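Local coordinates for protein beta-lactamase (Serratia marcescens, PDB 5GWA) that probably hydrolyses beta-lactam antibiotics to substituted beta-amino acids, as a class A extended-spectrum beta-lactamase, and binds the inhibitor avibactam, at residues A[48-53]-A[213-218]; A[81-86]-A[111-116]; A[143-148]-A[158-163]. All coordinates share one frame; numbering follows the deposited sequence.

Contact 1: residues A[48-53]-A[213-218]; sequences TYKFHL and AHKTGS. With NA (sodium ion), chain N; NXL ((2S,5R)-1-formyl-5-[(sulfooxy)amino]piperidine-2-carboxamide), chain B.
K215 and T48 bring the edge strand of the five-stranded sheet against the start of helix 49-63. The strand carries the K-T-G motif (K215, T216, G217) of class A beta-lactamases, and the helix start follows the serine of the S-x-x-K motif, S47 with K50. The backbones come nearest at T48 and G217, with their CA atoms 5.1 Å apart, and G217 presents no side chain there.

Take K215 outward. Its CB points to the helix, and CG stands anti to the backbone N (chi1 179°), where it settles against T48, 3.8 Å from T48 CA. The chain then bends at chi2, and CE comes to rest on the aliphatic part of K50, 3.8 Å from K50 CD. A second bend at chi4 swings NZ back over its own strand, and K215 NZ donates to T216 O at 3.0 Å, meeting that carbonyl 26° out of its plane. Outside the segments NZ also pairs with S111 OG. The K50 chain, extended beyond CG, crosses the bent K215, and its NZ bonds N113 OD1 as well as S111 OG, so one hydroxyl is shared by both lysines. Beside this, T48 CG2 rests on the strand backbone, 3.6 Å from K215 O, while T48 OG1 is bonded to M45 O.

The strand also grips avibactam. The sulfate oxygen OAE of avibactam is hydrogen-bonded to S218 OG at 2.7 Å. H214, facing away from the helix, uses NE2 at its ring edge to bind a sodium ion. S218 N points at the inhibitor's carbonyl oxygen OAC over 2.9 Å with an angle of 165° at the hydrogen, as the strand amide of a class A oxyanion hole does.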
loop_
_atom_site.group_PDB
_atom_site.type_symbol
_atom_site.label_atom_id
_atom_site.label_comp_id
_atom_site.label_asym_id
_atom_site.label_seq_id
_atom_site.Cartn_x
_atom_site.Cartn_y
_atom_site.Cartn_z
ATOM N N THR A 48 -9.393 5.006 10.269
ATOM C CA THR A 48 -10.466 4.765 11.215
ATOM C C THR A 48 -11.806 5.265 10.680
ATOM O O THR A 48 -12.824 4.689 11.016
ATOM C CB THR A 48 -10.219 5.350 12.619
ATOM O OG1 THR A 48 -10.155 6.772 12.539
ATOM C CG2 THR A 48 -8.924 4.769 13.222
ATOM N N TYR A 49 -11.786 6.184 9.720
ATOM C CA TYR A 49 -13.039 6.656 9.166
ATOM C C TYR A 49 -13.733 5.694 8.255
ATOM O O TYR A 49 -14.889 5.944 7.846
ATOM C CB TYR A 49 -12.919 8.055 8.594
ATOM C CG TYR A 49 -12.427 8.182 7.158
ATOM C CD1 TYR A 49 -11.602 7.220 6.570
ATOM C CD2 TYR A 49 -12.681 9.357 6.432
ATOM C CE1 TYR A 49 -11.116 7.394 5.278
ATOM C CE2 TYR A 49 -12.219 9.518 5.133
ATOM C CZ TYR A 49 -11.390 8.553 4.575
ATOM O OH TYR A 49 -10.879 8.730 3.288
ATOM N N LYS A 50 -13.120 4.560 7.987
ATOM C CA LYS A 50 -13.774 3.507 7.200
ATOM C C LYS A 50 -14.898 2.866 8.024
ATOM O O LYS A 50 -15.799 2.227 7.464
ATOM C CB LYS A 50 -12.768 2.465 6.722
ATOM C CG LYS A 50 -11.782 3.054 5.709
ATOM C CD LYS A 50 -10.567 2.162 5.507
ATOM C CE LYS A 50 -9.550 2.858 4.626
ATOM N NZ LYS A 50 -8.390 1.981 4.335
ATOM N N PHE A 51 -14.815 2.954 9.345
ATOM C CA PHE A 51 -15.959 2.570 10.193
ATOM C C PHE A 51 -17.178 3.403 9.849
ATOM O O PHE A 51 -18.275 2.873 9.575
ATOM C CB PHE A 51 -15.569 2.700 11.682
ATOM C CG PHE A 51 -16.735 2.578 12.630
ATOM C CD1 PHE A 51 -17.420 1.381 12.725
ATOM C CD2 PHE A 51 -17.122 3.639 13.417
ATOM C CE1 PHE A 51 -18.468 1.231 13.610
ATOM C CE2 PHE A 51 -18.207 3.508 14.279
ATOM C CZ PHE A 51 -18.870 2.291 14.372
ATOM N N HIS A 52 -16.976 4.708 9.801
ATOM C CA HIS A 52 -18.064 5.663 9.594
ATOM C C HIS A 52 -18.612 5.390 8.190
ATOM O O HIS A 52 -19.812 5.393 7.961
ATOM C CB HIS A 52 -17.523 7.090 9.652
ATOM C CG HIS A 52 -16.805 7.420 10.925
ATOM N ND1 HIS A 52 -15.654 6.758 11.315
ATOM C CD2 HIS A 52 -16.976 8.414 11.825
ATOM C CE1 HIS A 52 -15.216 7.274 12.444
ATOM N NE2 HIS A 52 -15.991 8.280 12.776
ATOM N N LEU A 53 -17.703 5.197 7.237
ATOM C CA LEU A 53 -18.105 4.896 5.855
ATOM C C LEU A 53 -18.972 3.634 5.767
ATOM O O LEU A 53 -20.058 3.655 5.152
ATOM C CB LEU A 53 -16.832 4.746 5.016
ATOM C CG LEU A 53 -17.051 4.193 3.621
ATOM C CD1 LEU A 53 -17.961 5.083 2.794
ATOM C CD2 LEU A 53 -15.723 3.972 2.926
ATOM N N ALA A 213 -13.473 -5.615 18.723
ATOM C CA ALA A 213 -14.078 -5.189 17.455
ATOM C C ALA A 213 -13.498 -3.828 17.158
ATOM O O ALA A 213 -13.806 -2.875 17.863
ATOM C CB ALA A 213 -15.586 -5.074 17.626
ATOM N N HIS A 214 -12.660 -3.728 16.133
ATOM C CA HIS A 214 -11.898 -2.499 15.980
ATOM C C HIS A 214 -11.531 -2.133 14.569
ATOM O O HIS A 214 -11.648 -2.926 13.655
ATOM C CB HIS A 214 -10.653 -2.536 16.862
ATOM C CG HIS A 214 -9.575 -3.441 16.385
ATOM N ND1 HIS A 214 -8.358 -2.978 15.952
ATOM C CD2 HIS A 214 -9.520 -4.789 16.262
ATOM C CE1 HIS A 214 -7.589 -3.988 15.603
ATOM N NE2 HIS A 214 -8.284 -5.099 15.754
ATOM N N LYS A 215 -11.087 -0.886 14.416
ATOM C CA LYS A 215 -10.595 -0.383 13.138
ATOM C C LYS A 215 -9.386 0.524 13.398
ATOM O O LYS A 215 -9.420 1.404 14.249
ATOM C CB LYS A 215 -11.679 0.444 12.429
ATOM C CG LYS A 215 -11.228 1.016 11.086
ATOM C CD LYS A 215 -11.177 -0.058 10.000
ATOM C CE LYS A 215 -10.304 0.300 8.801
ATOM N NZ LYS A 215 -8.870 0.178 9.153
ATOM N N THR A 216 -8.314 0.252 12.694
ATOM C CA THR A 216 -7.041 0.946 12.913
ATOM C C THR A 216 -6.897 2.105 11.916
ATOM O O THR A 216 -7.643 2.232 10.929
ATOM C CB THR A 216 -5.892 -0.062 12.670
ATOM O OG1 THR A 216 -6.117 -0.699 11.424
ATOM C CG2 THR A 216 -5.860 -1.088 13.748
ATOM N N GLY A 217 -5.877 2.939 12.124
ATOM C CA GLY A 217 -5.455 3.885 11.075
ATOM C C GLY A 217 -4.017 4.269 11.294
ATOM O O GLY A 217 -3.562 4.307 12.459
ATOM N N SER A 218 -3.357 4.608 10.199
ATOM C CA SER A 218 -1.923 4.948 10.254
ATOM C C SER A 218 -1.654 6.014 9.197
ATOM O O SER A 218 -2.308 6.043 8.154
ATOM C CB SER A 218 -1.092 3.695 9.995
ATOM O OG SER A 218 -1.406 2.624 10.868
HETATM NA NA NA N . -6.430 -7.133 14.935
HETATM O OAC NXL B . -5.086 4.418 7.896
HETATM C CAN NXL B . -5.355 3.685 6.951
HETATM N N NXL B . -4.546 3.328 6.059
HETATM C CAJ NXL B . -4.845 2.230 5.163
HETATM C CA NXL B . -3.211 3.910 6.026
HETATM C C NXL B . -2.906 4.741 4.827
HETATM O O NXL B . -3.666 4.801 3.878
HETATM N NAA NXL B . -1.687 5.287 4.819
HETATM C CB NXL B . -2.196 2.805 6.166
HETATM C CAH NXL B . -2.468 1.628 5.261
HETATM C CAO NXL B . -3.885 1.096 5.431
HETATM N NAK NXL B . -4.195 0.423 6.710
HETATM O OAL NXL B . -3.433 0.731 7.738
HETATM S SAR NXL B . -4.064 0.485 9.113
HETATM O OAD NXL B . -3.549 -0.793 9.494
HETATM O OAE NXL B . -3.662 1.348 10.168
HETATM O OAG NXL B . -5.639 0.851 8.888
HETATM O O HOH W 1 -5.835 -9.751 15.097
#

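Contact 2: residues A[81-86]-A[111-116]; sequences PNTWSP and SDNNGC. With NXL ((2S,5R)-1-formyl-5-[(sulfooxy)amino]piperidine-2-carboxamide), chain B; NXL ((2S,5R)-1-formyl-5-[(sulfooxy)amino]piperidine-2-carboxamide), chain C.
S85 and D112 form the tight end of this contact: S85 OG donates to D112 OD2 at 2.8 Å, on the syn side of the carboxylate, and receives N114 ND2 at 3.0 Å. Each residue is also an N-cap. S85 OG accepts K88 N at the start of helix 86-90, and D112 OD1 accepts G115 N at the start of helix 113-123, so the two helix ends are clamped together through their caps. OD2 has a further donor in L87 N, and the P86 ring and the D112 side chain run past each other in opposite directions, P86 CD 3.2 Å from D112 OD2.

One step along, N113 N meets W84 O almost along the C=O axis at 164°. S111, D112 and N113 make up the S-D-N motif of class A beta-lactamases, here facing the loop that bears W84. The N113 amide reaches T83 OG1 at 2.9 Å, in its own plane, and its ND2 also gives a bond to the avibactam carboxamide oxygen O, with OD1 left to K50.

W84 is buried in the same close packing. Its CD1 has S111 O at the ring edge, 3.1 Å away, NE1 is bonded to H110 O, and CAO of avibactam lies over one face. The loose side begins beyond T83, where P81 and N82 turn away from helix 113-123 in an inverse gamma turn; partly exposed, they lean toward S218 and S219 of the second subunit and its avibactam.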
loop_
_atom_site.group_PDB
_atom_site.type_symbol
_atom_site.label_atom_id
_atom_site.label_comp_id
_atom_site.label_asym_id
_atom_site.label_seq_id
_atom_site.Cartn_x
_atom_site.Cartn_y
_atom_site.Cartn_z
ATOM N N PRO A 81 -2.750 1.340 -8.042
ATOM C CA PRO A 81 -1.547 0.652 -7.537
ATOM C C PRO A 81 -0.771 1.253 -6.349
ATOM O O PRO A 81 -0.189 0.476 -5.579
ATOM C CB PRO A 81 -0.628 0.611 -8.765
ATOM C CG PRO A 81 -1.068 1.780 -9.586
ATOM C CD PRO A 81 -2.562 1.795 -9.431
ATOM N N ASN A 82 -0.709 2.572 -6.211
ATOM C CA ASN A 82 0.144 3.208 -5.177
ATOM C C ASN A 82 -0.604 3.461 -3.895
ATOM O O ASN A 82 -0.486 4.529 -3.278
ATOM C CB ASN A 82 0.640 4.578 -5.606
ATOM C CG ASN A 82 1.170 4.586 -6.989
ATOM O OD1 ASN A 82 2.372 4.474 -7.186
ATOM N ND2 ASN A 82 0.291 4.823 -7.959
ATOM N N THR A 83 -1.252 2.432 -3.398
ATOM C CA THR A 83 -1.927 2.568 -2.152
ATOM C C THR A 83 -2.055 1.179 -1.557
ATOM O O THR A 83 -1.999 0.172 -2.279
ATOM C CB THR A 83 -3.313 3.206 -2.389
ATOM O OG1 THR A 83 -3.838 3.654 -1.153
ATOM C CG2 THR A 83 -4.302 2.241 -3.020
ATOM N N TRP A 84 -2.185 1.107 -0.253
ATOM C CA TRP A 84 -2.421 -0.160 0.409
ATOM C C TRP A 84 -3.711 -0.799 -0.089
ATOM O O TRP A 84 -4.787 -0.218 0.058
ATOM C CB TRP A 84 -2.472 0.053 1.917
ATOM C CG TRP A 84 -2.983 -1.134 2.692
ATOM C CD1 TRP A 84 -4.279 -1.347 3.075
ATOM C CD2 TRP A 84 -2.231 -2.241 3.214
ATOM N NE1 TRP A 84 -4.382 -2.505 3.798
ATOM C CE2 TRP A 84 -3.135 -3.082 3.897
ATOM C CE3 TRP A 84 -0.875 -2.579 3.219
ATOM C CZ2 TRP A 84 -2.735 -4.221 4.565
ATOM C CZ3 TRP A 84 -0.496 -3.759 3.795
ATOM C CH2 TRP A 84 -1.426 -4.598 4.443
ATOM N N SER A 85 -3.620 -2.020 -0.619
ATOM C CA SER A 85 -4.806 -2.644 -1.207
ATOM C C SER A 85 -4.670 -4.149 -1.386
ATOM O O SER A 85 -4.292 -4.624 -2.450
ATOM C CB SER A 85 -5.156 -2.013 -2.546
ATOM O OG SER A 85 -6.388 -2.520 -3.069
ATOM N N PRO A 86 -5.077 -4.901 -0.378
ATOM C CA PRO A 86 -5.210 -6.332 -0.592
ATOM C C PRO A 86 -6.130 -6.702 -1.757
ATOM O O PRO A 86 -5.860 -7.697 -2.443
ATOM C CB PRO A 86 -5.741 -6.829 0.754
ATOM C CG PRO A 86 -5.222 -5.818 1.756
ATOM C CD PRO A 86 -5.294 -4.503 1.022
ATOM N N SER A 111 -8.506 -2.978 5.873
ATOM C CA SER A 111 -8.238 -1.568 5.594
ATOM C C SER A 111 -7.891 -1.260 4.155
ATOM O O SER A 111 -7.118 -0.345 3.882
ATOM C CB SER A 111 -7.171 -1.030 6.524
ATOM O OG SER A 111 -7.433 0.343 6.825
ATOM N N ASP A 112 -8.483 -1.964 3.198
ATOM C CA ASP A 112 -8.228 -1.628 1.806
ATOM C C ASP A 112 -8.562 -0.196 1.440
ATOM O O ASP A 112 -9.678 0.299 1.717
ATOM C CB ASP A 112 -9.019 -2.571 0.906
ATOM C CG ASP A 112 -8.496 -2.580 -0.492
ATOM O OD1 ASP A 112 -8.813 -1.679 -1.247
ATOM O OD2 ASP A 112 -7.769 -3.520 -0.832
ATOM N N ASN A 113 -7.637 0.509 0.801
ATOM C CA ASN A 113 -7.898 1.906 0.417
ATOM C C ASN A 113 -8.732 2.024 -0.844
ATOM O O ASN A 113 -9.501 2.984 -0.979
ATOM C CB ASN A 113 -6.600 2.673 0.271
ATOM C CG ASN A 113 -6.006 3.082 1.607
ATOM O OD1 ASN A 113 -6.697 3.196 2.595
ATOM N ND2 ASN A 113 -4.711 3.370 1.610
ATOM N N ASN A 114 -8.563 1.104 -1.800
ATOM C CA ASN A 114 -9.380 1.129 -3.013
ATOM C C ASN A 114 -10.828 0.805 -2.695
ATOM O O ASN A 114 -11.747 1.457 -3.206
ATOM C CB ASN A 114 -8.817 0.182 -4.055
ATOM C CG ASN A 114 -7.573 0.727 -4.718
ATOM O OD1 ASN A 114 -7.506 1.911 -5.083
ATOM N ND2 ASN A 114 -6.564 -0.107 -4.815
ATOM N N GLY A 115 -11.039 -0.188 -1.828
ATOM C CA GLY A 115 -12.399 -0.546 -1.408
ATOM C C GLY A 115 -13.079 0.635 -0.731
ATOM O O GLY A 115 -14.271 0.950 -0.976
ATOM N N CYS A 116 -12.328 1.370 0.074
ATOM C CA CYS A 116 -12.822 2.567 0.729
ATOM C C CYS A 116 -13.370 3.565 -0.314
ATOM O O CYS A 116 -14.515 4.011 -0.247
ATOM C CB CYS A 116 -11.699 3.203 1.541
ATOM S SG CYS A 116 -12.076 4.809 2.256
HETATM O OAC NXL B . -5.086 4.418 7.896
HETATM C CAN NXL B . -5.355 3.685 6.951
HETATM N N NXL B . -4.546 3.328 6.059
HETATM C CAJ NXL B . -4.845 2.230 5.163
HETATM C CA NXL B . -3.211 3.910 6.026
HETATM C C NXL B . -2.906 4.741 4.827
HETATM O O NXL B . -3.666 4.801 3.878
HETATM N NAA NXL B . -1.687 5.287 4.819
HETATM C CB NXL B . -2.196 2.805 6.166
HETATM C CAH NXL B . -2.468 1.628 5.261
HETATM C CAO NXL B . -3.885 1.096 5.431
HETATM N NAK NXL B . -4.195 0.423 6.710
HETATM O OAL NXL B . -3.433 0.731 7.738
HETATM S SAR NXL B . -4.064 0.485 9.113
HETATM O OAD NXL B . -3.549 -0.793 9.494
HETATM O OAE NXL B . -3.662 1.348 10.168
HETATM O OAG NXL B . -5.639 0.851 8.888
HETATM O OAC NXL C . 6.648 1.236 -7.874
HETATM C CAN NXL C . 6.501 0.462 -6.935
HETATM N N NXL C . 5.621 0.565 -6.044
HETATM C CAJ NXL C . 5.313 -0.537 -5.157
HETATM C CA NXL C . 4.775 1.750 -6.004
HETATM C C NXL C . 4.937 2.611 -4.799
HETATM O O NXL C . 5.619 2.266 -3.851
HETATM N NAA NXL C . 4.172 3.705 -4.785
HETATM C CB NXL C . 3.337 1.324 -6.150
HETATM C CAH NXL C . 2.964 0.167 -5.254
HETATM C CAO NXL C . 3.907 -1.015 -5.431
HETATM N NAK NXL C . 3.830 -1.743 -6.715
HETATM O OAL NXL C . 3.336 -1.080 -7.739
HETATM S SAR NXL C . 3.754 -1.605 -9.117
HETATM O OAD NXL C . 2.657 -2.434 -9.506
HETATM O OAE NXL C . 3.855 -0.652 -10.165
HETATM O OAG NXL C . 5.293 -2.102 -8.892
#

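Contact 3: residues A[143-148]-A[158-163]; sequences IKATEE and YTNWTT. With NA (sodium ion), chain L.
N160 reaches across to K144 and A145 and ties their backbone down with both ends of its side-chain amide. This is the neck of the omega loop, the excursion that in class A beta-lactamases runs along the floor of the active site; E147, a residue of the avibactam pocket, lies within it just past the bonds.

The oxygen does double duty. K144 N meets N160 OD1 nearly end-on, at 2.8 Å and with 173° at the hydrogen. A145 N comes from the flank, 3.0 Å from the same OD1, with a C=O...N angle of 119°. CG lies beside the backbone N (chi1 -71°), which puts the amide up against the 144-145 backbone. On its other corner N160 ND2 donates to A145 O over 3.0 Å, tilted from that carbonyl's plane. A145 O takes a second bond from Y49 OH, so the neck is also fastened to helix 49-63, and the Y49 ring packs against N160.

T159 lines the outer edge. K144 CG rests 3.5 Å from T159 O, whose bond comes from S142 OG, while T159 OG1 is paired with V156 O inside the loop. Further in, the amides of E147 and E148 are bound by the two carboxylate oxygens of D117, at the start of helix 147-151. Just past strand 161-162, T163 OG1 binds a sodium ion at 2.7 Å.

In many class A relatives an arginine-aspartate salt bridge closes the neck. Here a neutral asparagine does so, satisfying two backbone N-H groups and a carbonyl, a closure that should depend little on ionisation and would rest on the placing of the 144-145 backbone groups.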
loop_
_atom_site.group_PDB
_atom_site.type_symbol
_atom_site.label_atom_id
_atom_site.label_comp_id
_atom_site.label_asym_id
_atom_site.label_seq_id
_atom_site.Cartn_x
_atom_site.Cartn_y
_atom_site.Cartn_z
ATOM N N ILE A 143 -15.614 14.645 7.860
ATOM C CA ILE A 143 -15.254 13.732 6.766
ATOM C C ILE A 143 -15.265 14.531 5.471
ATOM O O ILE A 143 -16.347 14.936 4.979
ATOM C CB ILE A 143 -16.166 12.494 6.739
ATOM C CG1 ILE A 143 -15.993 11.690 8.042
ATOM C CG2 ILE A 143 -15.950 11.637 5.491
ATOM C CD1 ILE A 143 -17.045 10.650 8.324
ATOM N N LYS A 144 -14.075 14.671 4.888
ATOM C CA LYS A 144 -13.858 15.595 3.785
ATOM C C LYS A 144 -13.126 14.991 2.588
ATOM O O LYS A 144 -13.118 15.591 1.527
ATOM C CB LYS A 144 -13.119 16.801 4.294
ATOM C CG LYS A 144 -13.904 17.603 5.323
ATOM C CD LYS A 144 -15.115 18.298 4.767
ATOM C CE LYS A 144 -16.000 18.783 5.918
ATOM N NZ LYS A 144 -17.097 19.657 5.421
ATOM N N ALA A 145 -12.299 13.980 2.818
ATOM C CA ALA A 145 -11.371 13.565 1.754
ATOM C C ALA A 145 -11.343 12.056 1.641
ATOM O O ALA A 145 -11.291 11.350 2.628
ATOM C CB ALA A 145 -9.973 14.036 2.030
ATOM N N THR A 146 -11.286 11.584 0.419
ATOM C CA THR A 146 -11.163 10.161 0.134
ATOM C C THR A 146 -9.718 9.730 0.364
ATOM O O THR A 146 -8.854 10.553 0.637
ATOM C CB THR A 146 -11.488 9.857 -1.333
ATOM O OG1 THR A 146 -10.565 10.566 -2.166
ATOM C CG2 THR A 146 -12.911 10.248 -1.688
ATOM N N GLU A 147 -9.456 8.436 0.255
ATOM C CA GLU A 147 -8.086 7.974 0.384
ATOM C C GLU A 147 -7.210 8.517 -0.720
ATOM O O GLU A 147 -6.084 8.938 -0.447
ATOM C CB GLU A 147 -8.017 6.436 0.430
ATOM C CG GLU A 147 -8.496 5.888 1.770
ATOM C CD GLU A 147 -7.526 6.093 2.910
ATOM O OE1 GLU A 147 -6.332 6.399 2.659
ATOM O OE2 GLU A 147 -7.889 5.866 4.102
ATOM N N GLU A 148 -7.711 8.527 -1.936
ATOM C CA GLU A 148 -6.927 9.070 -3.063
ATOM C C GLU A 148 -6.574 10.527 -2.813
ATOM O O GLU A 148 -5.420 10.927 -2.975
ATOM C CB GLU A 148 -7.711 8.916 -4.328
ATOM C CG GLU A 148 -7.112 9.607 -5.543
ATOM C CD GLU A 148 -7.946 9.386 -6.795
ATOM O OE1 GLU A 148 -9.117 8.960 -6.680
ATOM O OE2 GLU A 148 -7.455 9.703 -7.903
ATOM N N TYR A 158 -5.489 15.909 7.728
ATOM C CA TYR A 158 -5.976 16.635 8.869
ATOM C C TYR A 158 -7.415 17.152 8.641
ATOM O O TYR A 158 -8.087 17.539 9.606
ATOM C CB TYR A 158 -5.013 17.780 9.269
ATOM C CG TYR A 158 -3.661 17.304 9.762
ATOM C CD1 TYR A 158 -3.447 17.038 11.101
ATOM C CD2 TYR A 158 -2.609 17.151 8.878
ATOM C CE1 TYR A 158 -2.195 16.615 11.563
ATOM C CE2 TYR A 158 -1.375 16.725 9.309
ATOM C CZ TYR A 158 -1.187 16.441 10.653
ATOM O OH TYR A 158 0.059 16.051 11.072
ATOM N N THR A 159 -7.887 17.153 7.389
ATOM C CA THR A 159 -9.271 17.540 7.142
ATOM C C THR A 159 -10.269 16.472 7.528
ATOM O O THR A 159 -11.469 16.743 7.657
ATOM C CB THR A 159 -9.529 17.990 5.692
ATOM O OG1 THR A 159 -9.423 16.885 4.784
ATOM C CG2 THR A 159 -8.550 19.054 5.288
ATOM N N ASN A 160 -9.789 15.239 7.650
ATOM C CA ASN A 160 -10.582 14.132 8.157
ATOM C C ASN A 160 -10.266 13.942 9.640
ATOM O O ASN A 160 -9.414 13.135 10.012
ATOM C CB ASN A 160 -10.246 12.840 7.433
ATOM C CG ASN A 160 -10.743 12.803 6.019
ATOM O OD1 ASN A 160 -11.821 13.293 5.705
ATOM N ND2 ASN A 160 -10.006 12.154 5.170
ATOM N N TRP A 161 -10.908 14.740 10.481
ATOM C CA TRP A 161 -10.533 14.816 11.890
ATOM C C TRP A 161 -11.661 14.434 12.809
ATOM O O TRP A 161 -12.842 14.414 12.409
ATOM C CB TRP A 161 -10.037 16.228 12.250
ATOM C CG TRP A 161 -11.043 17.353 11.989
ATOM C CD1 TRP A 161 -10.996 18.266 10.975
ATOM C CD2 TRP A 161 -12.116 17.771 12.848
ATOM N NE1 TRP A 161 -12.065 19.140 11.077
ATOM C CE2 TRP A 161 -12.740 18.881 12.238
ATOM C CE3 TRP A 161 -12.610 17.318 14.066
ATOM C CZ2 TRP A 161 -13.870 19.494 12.786
ATOM C CZ3 TRP A 161 -13.718 17.959 14.613
ATOM C CH2 TRP A 161 -14.318 19.035 13.966
ATOM N N THR A 162 -11.308 14.169 14.060
ATOM C CA THR A 162 -12.273 13.823 15.070
ATOM C C THR A 162 -11.802 14.238 16.442
ATOM O O THR A 162 -10.588 14.305 16.685
ATOM C CB THR A 162 -12.543 12.294 15.059
ATOM O OG1 THR A 162 -13.710 12.003 15.831
ATOM C CG2 THR A 162 -11.354 11.520 15.599
ATOM N N THR A 163 -12.740 14.410 17.367
ATOM C CA THR A 163 -12.390 14.327 18.756
ATOM C C THR A 163 -12.499 12.876 19.209
ATOM O O THR A 163 -13.211 12.089 18.628
ATOM C CB THR A 163 -13.278 15.172 19.656
ATOM O OG1 THR A 163 -14.633 14.754 19.527
ATOM C CG2 THR A 163 -13.124 16.670 19.352
HETATM NA NA NA L . -16.802 15.666 20.916
HETATM O O HOH W 2 -19.092 14.551 19.941
#

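Contact 1 joins helix 49-63 to the edge strand 212-218 about 2 Å, centre to centre, from the centre of the chain, and both other contacts fall in the sequence between its two segments, contact 2 first and contact 3 after it. Their centres lie about 14 Å (1 to 2), 12 Å (1 to 3) and 16 Å (2 to 3) apart. Side chains from the start of helix 49-63 touch all three, L53 for instance packing on C116 of contact 2. Contacts 2 and 3 meet where N113 packs on E147. Together the sheet edge, the 81-86 loop with helix 113-123, and the omega loop wall one pocket, occupied here by avibactam.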